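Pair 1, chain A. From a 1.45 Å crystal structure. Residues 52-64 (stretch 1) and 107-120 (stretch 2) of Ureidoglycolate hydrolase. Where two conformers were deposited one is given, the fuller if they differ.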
# COMPACT_ATOMS: atom_id res chain seq x y z
N ARG A 52 -3.40 -29.82 2.70
CA ARG A 52 -3.62 -30.99 3.54
C ARG A 52 -5.05 -31.50 3.39
O ARG A 52 -5.27 -32.71 3.32
CB ARG A 52 -3.28 -30.68 5.00
CG ARG A 52 -1.79 -30.37 5.21
CD ARG A 52 -1.51 -29.85 6.61
NE ARG A 52 -1.97 -30.75 7.65
CZ ARG A 52 -1.24 -31.73 8.18
NH1 ARG A 52 -0.00 -31.93 7.75
NH2 ARG A 52 -1.74 -32.51 9.13
N TYR A 53 -6.00 -30.58 3.33
CA TYR A 53 -7.41 -30.93 3.16
C TYR A 53 -7.60 -31.69 1.85
O TYR A 53 -8.25 -32.73 1.82
CB TYR A 53 -8.26 -29.66 3.20
CG TYR A 53 -9.75 -29.88 3.11
CD1 TYR A 53 -10.38 -30.00 1.88
CD2 TYR A 53 -10.54 -29.94 4.25
CE1 TYR A 53 -11.76 -30.19 1.78
CE2 TYR A 53 -11.92 -30.13 4.17
CZ TYR A 53 -12.51 -30.25 2.93
OH TYR A 53 -13.87 -30.43 2.83
N VAL A 54 -7.02 -31.17 0.77
CA VAL A 54 -7.12 -31.81 -0.53
C VAL A 54 -6.42 -33.17 -0.59
O VAL A 54 -6.96 -34.15 -1.12
CB VAL A 54 -6.60 -30.88 -1.66
CG1 VAL A 54 -6.53 -31.63 -2.97
CG2 VAL A 54 -7.51 -29.66 -1.80
N LYS A 55 -5.21 -33.25 -0.04
CA LYS A 55 -4.48 -34.52 -0.01
C LYS A 55 -5.26 -35.59 0.76
O LYS A 55 -5.26 -36.76 0.36
CB LYS A 55 -3.07 -34.33 0.55
CG LYS A 55 -2.10 -33.74 -0.48
CD LYS A 55 -0.68 -33.58 0.05
CE LYS A 55 -0.55 -32.39 0.98
NZ LYS A 55 0.84 -32.27 1.55
N ASN A 56 -5.93 -35.19 1.84
CA ASN A 56 -6.78 -36.11 2.59
C ASN A 56 -7.92 -36.65 1.73
O ASN A 56 -8.18 -37.86 1.71
CB ASN A 56 -7.31 -35.43 3.86
CG ASN A 56 -8.19 -36.33 4.69
OD1 ASN A 56 -9.39 -36.11 4.81
ND2 ASN A 56 -7.59 -37.37 5.27
N LEU A 57 -8.58 -35.77 0.99
CA LEU A 57 -9.63 -36.21 0.08
C LEU A 57 -9.12 -37.13 -1.03
O LEU A 57 -9.78 -38.10 -1.39
CB LEU A 57 -10.35 -35.00 -0.54
CG LEU A 57 -11.18 -34.14 0.41
CD1 LEU A 57 -11.89 -33.05 -0.37
CD2 LEU A 57 -12.18 -35.00 1.16
N MET A 58 -7.93 -36.84 -1.56
CA MET A 58 -7.34 -37.69 -2.58
C MET A 58 -7.08 -39.09 -2.04
O MET A 58 -7.36 -40.09 -2.70
CB MET A 58 -6.04 -37.10 -3.11
CG MET A 58 -6.20 -35.88 -3.99
SD MET A 58 -4.58 -35.39 -4.62
CE MET A 58 -5.03 -34.07 -5.77
N ALA A 59 -6.55 -39.15 -0.82
CA ALA A 59 -6.27 -40.44 -0.19
C ALA A 59 -7.57 -41.20 0.09
O ALA A 59 -7.63 -42.41 -0.12
CB ALA A 59 -5.48 -40.24 1.09
N LEU A 60 -8.60 -40.48 0.54
CA LEU A 60 -9.89 -41.11 0.80
C LEU A 60 -10.50 -41.69 -0.47
O LEU A 60 -11.23 -42.67 -0.42
CB LEU A 60 -10.86 -40.13 1.45
CG LEU A 60 -10.58 -39.75 2.90
CD1 LEU A 60 -11.46 -38.57 3.33
CD2 LEU A 60 -10.79 -40.94 3.83
N ALA A 61 -10.19 -41.07 -1.61
CA ALA A 61 -10.66 -41.53 -2.91
C ALA A 61 -9.80 -42.68 -3.47
O ALA A 61 -10.00 -43.12 -4.60
CB ALA A 61 -10.69 -40.37 -3.90
N GLY A 62 -8.82 -43.13 -2.68
CA GLY A 62 -7.97 -44.24 -3.07
C GLY A 62 -6.90 -43.92 -4.10
O GLY A 62 -6.38 -44.82 -4.77
N LEU A 63 -6.54 -42.64 -4.22
CA LEU A 63 -5.55 -42.24 -5.21
C LEU A 63 -4.13 -42.35 -4.66
O LEU A 63 -3.89 -42.13 -3.48
CB LEU A 63 -5.81 -40.79 -5.66
CG LEU A 63 -7.19 -40.51 -6.23
CD1 LEU A 63 -7.38 -39.02 -6.46
CD2 LEU A 63 -7.37 -41.26 -7.53
N THR A 64 -3.19 -42.71 -5.54
CA THR A 64 -1.77 -42.63 -5.20
C THR A 64 -1.35 -41.16 -5.20
O THR A 64 -1.41 -40.50 -6.24
CB THR A 64 -0.93 -43.39 -6.23
OG1 THR A 64 -1.37 -44.75 -6.30
CG2 THR A 64 0.54 -43.36 -5.83
N GLY A 107 -12.45 -27.08 -9.96
CA GLY A 107 -11.72 -28.06 -10.76
C GLY A 107 -10.81 -28.99 -9.98
O GLY A 107 -10.32 -29.98 -10.54
N VAL A 108 -10.58 -28.70 -8.70
CA VAL A 108 -9.81 -29.59 -7.85
C VAL A 108 -10.75 -30.52 -7.06
O VAL A 108 -10.68 -31.76 -7.20
CB VAL A 108 -8.89 -28.82 -6.88
CG1 VAL A 108 -8.17 -29.79 -5.93
CG2 VAL A 108 -7.86 -27.99 -7.64
N LEU A 109 -11.63 -29.94 -6.26
CA LEU A 109 -12.63 -30.74 -5.55
C LEU A 109 -13.56 -31.47 -6.51
O LEU A 109 -13.96 -32.61 -6.26
CB LEU A 109 -13.44 -29.88 -4.57
CG LEU A 109 -12.63 -29.23 -3.45
CD1 LEU A 109 -13.51 -28.42 -2.53
CD2 LEU A 109 -11.87 -30.26 -2.66
N GLY A 110 -13.88 -30.82 -7.63
CA GLY A 110 -14.73 -31.44 -8.62
C GLY A 110 -14.05 -32.59 -9.33
O GLY A 110 -14.70 -33.56 -9.72
N ALA A 111 -12.73 -32.53 -9.49
CA ALA A 111 -11.99 -33.63 -10.10
C ALA A 111 -11.97 -34.83 -9.17
O ALA A 111 -12.11 -35.97 -9.61
CB ALA A 111 -10.57 -33.21 -10.46
N ILE A 112 -11.79 -34.57 -7.88
CA ILE A 112 -11.83 -35.65 -6.89
C ILE A 112 -13.23 -36.27 -6.88
O ILE A 112 -13.37 -37.50 -6.88
CB ILE A 112 -11.40 -35.17 -5.49
CG1 ILE A 112 -9.96 -34.66 -5.54
CG2 ILE A 112 -11.54 -36.30 -4.47
CD1 ILE A 112 -9.48 -33.99 -4.26
N GLU A 113 -14.26 -35.43 -6.92
CA GLU A 113 -15.63 -35.95 -6.99
C GLU A 113 -15.86 -36.76 -8.27
O GLU A 113 -16.55 -37.76 -8.24
CB GLU A 113 -16.66 -34.82 -6.84
CG GLU A 113 -18.13 -35.28 -6.94
CD GLU A 113 -18.58 -36.20 -5.80
OE1 GLU A 113 -17.85 -36.35 -4.79
OE2 GLU A 113 -19.68 -36.79 -5.92
N ALA A 114 -15.24 -36.35 -9.37
CA ALA A 114 -15.34 -37.10 -10.61
C ALA A 114 -14.77 -38.51 -10.48
O ALA A 114 -15.34 -39.48 -11.00
CB ALA A 114 -14.65 -36.36 -11.74
N ILE A 115 -13.65 -38.64 -9.76
CA ILE A 115 -13.07 -39.96 -9.49
C ILE A 115 -14.05 -40.80 -8.67
O ILE A 115 -14.31 -41.96 -8.99
CB ILE A 115 -11.74 -39.84 -8.73
CG1 ILE A 115 -10.67 -39.22 -9.62
CG2 ILE A 115 -11.28 -41.20 -8.23
CD1 ILE A 115 -10.37 -40.01 -10.85
N ASN A 116 -14.59 -40.21 -7.61
CA ASN A 116 -15.54 -40.90 -6.76
C ASN A 116 -16.81 -41.32 -7.50
O ASN A 116 -17.33 -42.42 -7.30
CB ASN A 116 -15.84 -40.07 -5.51
CG ASN A 116 -14.65 -40.03 -4.56
OD1 ASN A 116 -13.96 -41.04 -4.38
ND2 ASN A 116 -14.40 -38.88 -3.95
N VAL A 117 -17.29 -40.45 -8.40
CA VAL A 117 -18.43 -40.74 -9.26
C VAL A 117 -18.15 -41.97 -10.14
O VAL A 117 -18.97 -42.89 -10.22
CB VAL A 117 -18.76 -39.52 -10.16
CG1 VAL A 117 -19.65 -39.93 -11.34
CG2 VAL A 117 -19.40 -38.39 -9.35
N LEU A 118 -16.99 -41.99 -10.78
CA LEU A 118 -16.61 -43.10 -11.65
C LEU A 118 -16.45 -44.40 -10.86
O LEU A 118 -16.86 -45.47 -11.33
CB LEU A 118 -15.31 -42.76 -12.38
CG LEU A 118 -15.46 -41.76 -13.53
CD1 LEU A 118 -14.09 -41.39 -14.09
CD2 LEU A 118 -16.38 -42.30 -14.62
N LYS A 119 -15.87 -44.31 -9.67
CA LYS A 119 -15.74 -45.49 -8.82
C LYS A 119 -17.10 -46.04 -8.39
O LYS A 119 -17.30 -47.26 -8.41
CB LYS A 119 -14.82 -45.22 -7.62
CG LYS A 119 -13.36 -45.08 -8.01
CD LYS A 119 -12.41 -45.17 -6.82
CE LYS A 119 -10.95 -45.23 -7.28
NZ LYS A 119 -10.00 -45.52 -6.17
N ARG A 120 -18.04 -45.16 -8.03
CA ARG A 120 -19.38 -45.62 -7.65
C ARG A 120 -20.07 -46.33 -8.80
O ARG A 120 -20.90 -47.23 -8.59
CB ARG A 120 -20.26 -44.47 -7.14
CG ARG A 120 -19.94 -44.03 -5.73
CD ARG A 120 -20.99 -43.08 -5.15
NE ARG A 120 -21.11 -41.80 -5.87
CZ ARG A 120 -20.40 -40.71 -5.58
NH1 ARG A 120 -19.50 -40.73 -4.60
NH2 ARG A 120 -20.60 -39.59 -6.27
O HOH W 1 -12.56 -38.31 -1.45
O HOH W 2 -7.51 -45.40 -7.11

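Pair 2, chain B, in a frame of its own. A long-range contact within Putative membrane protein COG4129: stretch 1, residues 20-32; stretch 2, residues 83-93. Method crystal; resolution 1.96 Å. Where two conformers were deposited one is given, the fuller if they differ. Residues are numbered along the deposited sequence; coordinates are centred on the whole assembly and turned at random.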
# COMPACT_ATOMS: atom_id res chain seq x y z
N GLU B 20 -9.81 -4.59 -16.43
CA GLU B 20 -9.66 -5.72 -15.52
C GLU B 20 -9.41 -5.34 -14.07
O GLU B 20 -9.90 -6.01 -13.16
CB GLU B 20 -8.66 -6.77 -16.05
CG GLU B 20 -9.27 -7.43 -17.31
CD GLU B 20 -8.40 -8.48 -17.96
OE1 GLU B 20 -7.31 -8.80 -17.41
OE2 GLU B 20 -8.80 -8.97 -19.04
N VAL B 21 -8.65 -4.28 -13.85
CA VAL B 21 -8.44 -3.74 -12.52
C VAL B 21 -9.81 -3.31 -11.95
O VAL B 21 -10.14 -3.61 -10.80
CB VAL B 21 -7.50 -2.48 -12.57
CG1 VAL B 21 -7.54 -1.72 -11.27
CG2 VAL B 21 -6.02 -2.92 -12.96
N SER B 22 -10.60 -2.66 -12.78
CA SER B 22 -11.88 -2.11 -12.27
C SER B 22 -12.82 -3.25 -11.92
O SER B 22 -13.54 -3.19 -10.91
CB SER B 22 -12.51 -1.20 -13.30
OG SER B 22 -11.71 -0.07 -13.56
N ILE B 23 -12.79 -4.29 -12.74
CA ILE B 23 -13.62 -5.48 -12.48
C ILE B 23 -13.34 -6.06 -11.08
O ILE B 23 -14.27 -6.37 -10.33
CB ILE B 23 -13.42 -6.57 -13.55
CG1 ILE B 23 -14.16 -6.16 -14.83
CG2 ILE B 23 -14.00 -7.88 -13.07
CD1 ILE B 23 -13.83 -7.02 -16.10
N VAL B 24 -12.06 -6.21 -10.73
CA VAL B 24 -11.66 -6.75 -9.44
C VAL B 24 -12.08 -5.75 -8.36
O VAL B 24 -12.52 -6.14 -7.30
CB VAL B 24 -10.13 -7.04 -9.36
CG1 VAL B 24 -9.73 -7.47 -7.93
CG2 VAL B 24 -9.72 -8.13 -10.38
N LEU B 25 -11.88 -4.46 -8.61
CA LEU B 25 -12.29 -3.44 -7.63
C LEU B 25 -13.79 -3.54 -7.29
O LEU B 25 -14.20 -3.48 -6.11
CB LEU B 25 -11.90 -2.03 -8.14
CG LEU B 25 -12.15 -0.91 -7.14
CD1 LEU B 25 -11.08 -0.92 -6.01
CD2 LEU B 25 -12.14 0.50 -7.82
N ILE B 26 -14.61 -3.67 -8.31
CA ILE B 26 -16.06 -3.79 -8.11
C ILE B 26 -16.39 -5.11 -7.35
O ILE B 26 -17.31 -5.13 -6.52
CB ILE B 26 -16.78 -3.72 -9.49
CG1 ILE B 26 -16.66 -2.30 -10.05
CG2 ILE B 26 -18.22 -4.18 -9.38
CD1 ILE B 26 -16.75 -2.21 -11.60
N ASP B 27 -15.66 -6.18 -7.65
CA ASP B 27 -15.84 -7.44 -6.88
C ASP B 27 -15.63 -7.16 -5.42
O ASP B 27 -16.37 -7.67 -4.60
CB ASP B 27 -14.83 -8.53 -7.26
CG ASP B 27 -15.03 -9.08 -8.63
OD1 ASP B 27 -16.14 -8.95 -9.16
OD2 ASP B 27 -14.06 -9.67 -9.18
N ILE B 28 -14.58 -6.38 -5.10
CA ILE B 28 -14.31 -5.98 -3.71
C ILE B 28 -15.50 -5.22 -3.06
O ILE B 28 -16.00 -5.58 -1.96
CB ILE B 28 -12.97 -5.23 -3.57
CG1 ILE B 28 -11.81 -6.22 -3.78
CG2 ILE B 28 -12.85 -4.56 -2.20
CD1 ILE B 28 -10.51 -5.55 -4.28
N ALA B 29 -16.00 -4.20 -3.74
CA ALA B 29 -17.18 -3.45 -3.25
C ALA B 29 -18.35 -4.42 -2.95
O ALA B 29 -19.08 -4.23 -1.97
CB ALA B 29 -17.62 -2.40 -4.26
N ASP B 30 -18.56 -5.43 -3.80
CA ASP B 30 -19.67 -6.40 -3.62
C ASP B 30 -19.46 -7.30 -2.42
O ASP B 30 -20.42 -7.77 -1.79
CB ASP B 30 -19.81 -7.30 -4.86
CG ASP B 30 -20.30 -6.55 -6.10
OD1 ASP B 30 -20.95 -5.50 -5.94
OD2 ASP B 30 -20.02 -7.00 -7.24
N ILE B 31 -18.20 -7.60 -2.13
CA ILE B 31 -17.87 -8.46 -0.98
C ILE B 31 -18.21 -7.75 0.34
O ILE B 31 -18.75 -8.38 1.28
CB ILE B 31 -16.41 -8.94 -1.02
CG1 ILE B 31 -16.27 -10.04 -2.10
CG2 ILE B 31 -16.03 -9.48 0.37
CD1 ILE B 31 -14.88 -10.26 -2.64
N ILE B 32 -17.97 -6.44 0.41
CA ILE B 32 -18.33 -5.67 1.61
C ILE B 32 -19.80 -5.88 1.98
O ILE B 32 -20.13 -6.09 3.16
CB ILE B 32 -18.00 -4.15 1.46
CG1 ILE B 32 -16.51 -3.98 1.25
CG2 ILE B 32 -18.53 -3.32 2.66
CD1 ILE B 32 -16.09 -2.61 0.69
N SER B 83 1.08 -2.07 -9.31
CA SER B 83 0.76 -1.34 -8.06
C SER B 83 -0.75 -1.36 -7.71
O SER B 83 -1.13 -1.49 -6.53
CB SER B 83 1.20 0.10 -8.21
OG SER B 83 2.58 0.22 -7.99
N GLN B 84 -1.59 -1.20 -8.73
CA GLN B 84 -3.06 -1.28 -8.54
C GLN B 84 -3.45 -2.70 -8.13
O GLN B 84 -4.29 -2.86 -7.28
CB GLN B 84 -3.85 -0.92 -9.80
CG GLN B 84 -3.61 0.54 -10.30
CD GLN B 84 -4.16 1.57 -9.31
OE1 GLN B 84 -3.74 1.63 -8.15
NE2 GLN B 84 -5.10 2.39 -9.76
N ARG B 85 -2.87 -3.70 -8.81
CA ARG B 85 -3.14 -5.12 -8.50
C ARG B 85 -2.78 -5.41 -7.02
O ARG B 85 -3.56 -6.06 -6.31
CB ARG B 85 -2.37 -6.05 -9.47
CG ARG B 85 -2.67 -7.57 -9.29
CD ARG B 85 -1.78 -8.24 -8.19
NE ARG B 85 -0.39 -7.75 -8.29
CZ ARG B 85 0.46 -8.06 -9.26
NH1 ARG B 85 0.13 -8.92 -10.24
NH2 ARG B 85 1.67 -7.52 -9.24
N ASP B 86 -1.60 -4.98 -6.58
CA ASP B 86 -1.22 -5.13 -5.18
C ASP B 86 -2.24 -4.47 -4.20
O ASP B 86 -2.54 -5.04 -3.15
CB ASP B 86 0.20 -4.55 -4.92
CG ASP B 86 1.31 -5.40 -5.56
OD1 ASP B 86 1.02 -6.49 -6.10
OD2 ASP B 86 2.48 -4.96 -5.57
N ILE B 87 -2.71 -3.28 -4.55
CA ILE B 87 -3.65 -2.53 -3.68
C ILE B 87 -4.99 -3.28 -3.64
O ILE B 87 -5.64 -3.35 -2.59
CB ILE B 87 -3.85 -1.09 -4.18
CG1 ILE B 87 -2.61 -0.23 -3.89
CG2 ILE B 87 -5.11 -0.39 -3.55
CD1 ILE B 87 -2.61 1.08 -4.71
N LEU B 88 -5.40 -3.83 -4.78
CA LEU B 88 -6.57 -4.72 -4.82
C LEU B 88 -6.44 -5.89 -3.85
O LEU B 88 -7.37 -6.18 -3.07
CB LEU B 88 -6.85 -5.25 -6.24
CG LEU B 88 -7.31 -4.22 -7.30
CD1 LEU B 88 -7.26 -4.83 -8.73
CD2 LEU B 88 -8.73 -3.69 -6.97
N GLU B 89 -5.29 -6.56 -3.90
CA GLU B 89 -5.04 -7.63 -2.93
C GLU B 89 -5.07 -7.14 -1.47
O GLU B 89 -5.60 -7.84 -0.62
CB GLU B 89 -3.70 -8.30 -3.23
CG GLU B 89 -3.76 -9.08 -4.52
CD GLU B 89 -2.47 -9.85 -4.77
OE1 GLU B 89 -1.39 -9.25 -4.84
OE2 GLU B 89 -2.55 -11.06 -4.87
N ASN B 90 -4.49 -5.97 -1.21
CA ASN B 90 -4.57 -5.37 0.13
C ASN B 90 -6.02 -5.10 0.57
O ASN B 90 -6.39 -5.40 1.70
CB ASN B 90 -3.76 -4.09 0.22
CG ASN B 90 -2.27 -4.29 -0.05
OD1 ASN B 90 -1.76 -5.43 -0.03
ND2 ASN B 90 -1.57 -3.19 -0.27
N LEU B 91 -6.82 -4.51 -0.32
CA LEU B 91 -8.23 -4.27 -0.02
C LEU B 91 -8.93 -5.58 0.28
O LEU B 91 -9.57 -5.71 1.32
CB LEU B 91 -8.90 -3.54 -1.18
CG LEU B 91 -8.42 -2.09 -1.29
CD1 LEU B 91 -8.71 -1.57 -2.69
CD2 LEU B 91 -9.08 -1.22 -0.24
N TYR B 92 -8.79 -6.56 -0.62
CA TYR B 92 -9.42 -7.87 -0.42
C TYR B 92 -9.12 -8.46 0.96
O TYR B 92 -10.05 -8.94 1.64
CB TYR B 92 -9.01 -8.88 -1.51
CG TYR B 92 -9.60 -10.28 -1.27
CD1 TYR B 92 -10.92 -10.56 -1.60
CD2 TYR B 92 -8.82 -11.30 -0.74
CE1 TYR B 92 -11.48 -11.86 -1.41
CE2 TYR B 92 -9.36 -12.60 -0.53
CZ TYR B 92 -10.69 -12.85 -0.87
OH TYR B 92 -11.24 -14.09 -0.68
N SER B 93 -7.84 -8.47 1.35
CA SER B 93 -7.46 -8.97 2.67
C SER B 93 -8.26 -8.23 3.75
O SER B 93 -8.85 -8.86 4.64
CB SER B 93 -5.94 -8.82 2.89
OG SER B 93 -5.55 -9.26 4.16

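The sharpest difference lies where Ala61(A) of pair 1 falls on Ile28(B) of pair 2. In pair 1 the first helix has just ended there, and its carbonyl, which accepts no helical bond within the stretch, becomes a polar handle: Lys119(A) NZ donates a hydrogen bond to Ala61(A) O at 2.9 Å. In pair 2 the helix runs on through this position, and Ile28(B) O accepts from Ile32(B) N at 3.2 Å.

Beneath this difference is one scaffold. Two nearly parallel helices, at 10° in pair 1 and 9° in pair 2, approach to 10.1 Å in both, and 14 central residues superpose at 0.4 Å. The register agrees too: the CA of Met58(A) lies 6.5 Å from the CA of Ile112(A), and the CA of Leu25(B) 6.5 Å from the CA of Leu88(B).

The central rule is a branched aliphatic residue pointing at the partner helix. Ile112(A) and Leu88(B) coincide, both m,t, and each has the largest covered area of its pair. Ile112(A) CD1 reaches Met58(A) CG at 3.8 Å and Leu57(A) CB at 4.0 Å. Leu88(B) is a knob in a hole formed by Val21(B), Val24(B), Leu25(B) and Ile28(B); its CD1 lies 3.7 Å from Val24(B) CB. The matched valines, Val54(A) and Val21(B), are both t and lie beside these two residues, Val54(A) CG1 4.0 Å from Ile112(A) CD1 and Val21(B) CG1 4.0 Å from Leu88(B) CD1.

Around that anchor the solutions diverge. At the Leu57(A)/Val24(B) position, the longer leucine extends to Leu109(A), Leu57(A) CD1 to Leu109(A) CD2 at 3.6 Å. Arg85(B), which matches Leu109(A), instead leads its end away and pairs with Asp86(B) on its own helix, Arg85(B) NE to Asp86(B) OD1 at 2.9 Å.

Further along, both matched positions are larger in pair 2. Small Ala61(A) brings its CB within 3.4 Å of Asn116(A) OD1, while Asn116(A) ND2 donates to a water that in turn donates to Leu57(A) O. In pair 2 the larger Ile28(B) sends CD1 to 3.4 Å from Leu88(B) O, and Tyr92(B), at the asparagine position, offers its ring edge to Ile31(B), Ile31(B) CD1 to Tyr92(B) CE1 at 4.0 Å.

Gly62(A), matched by Ala29(B), follows the helix with positive phi in a Schellman motif. The positive phi itself favours glycine, and an ideal CB here would sit 2.8 Å from Lys119(A) NZ, a clash. Ala29(B), still helical, makes no contact with the other stretch. The lesson is economical: keep the central aliphatic residue, then end the helix in a glycine-bearing Schellman turn, or continue it and pack it with apolar bulk.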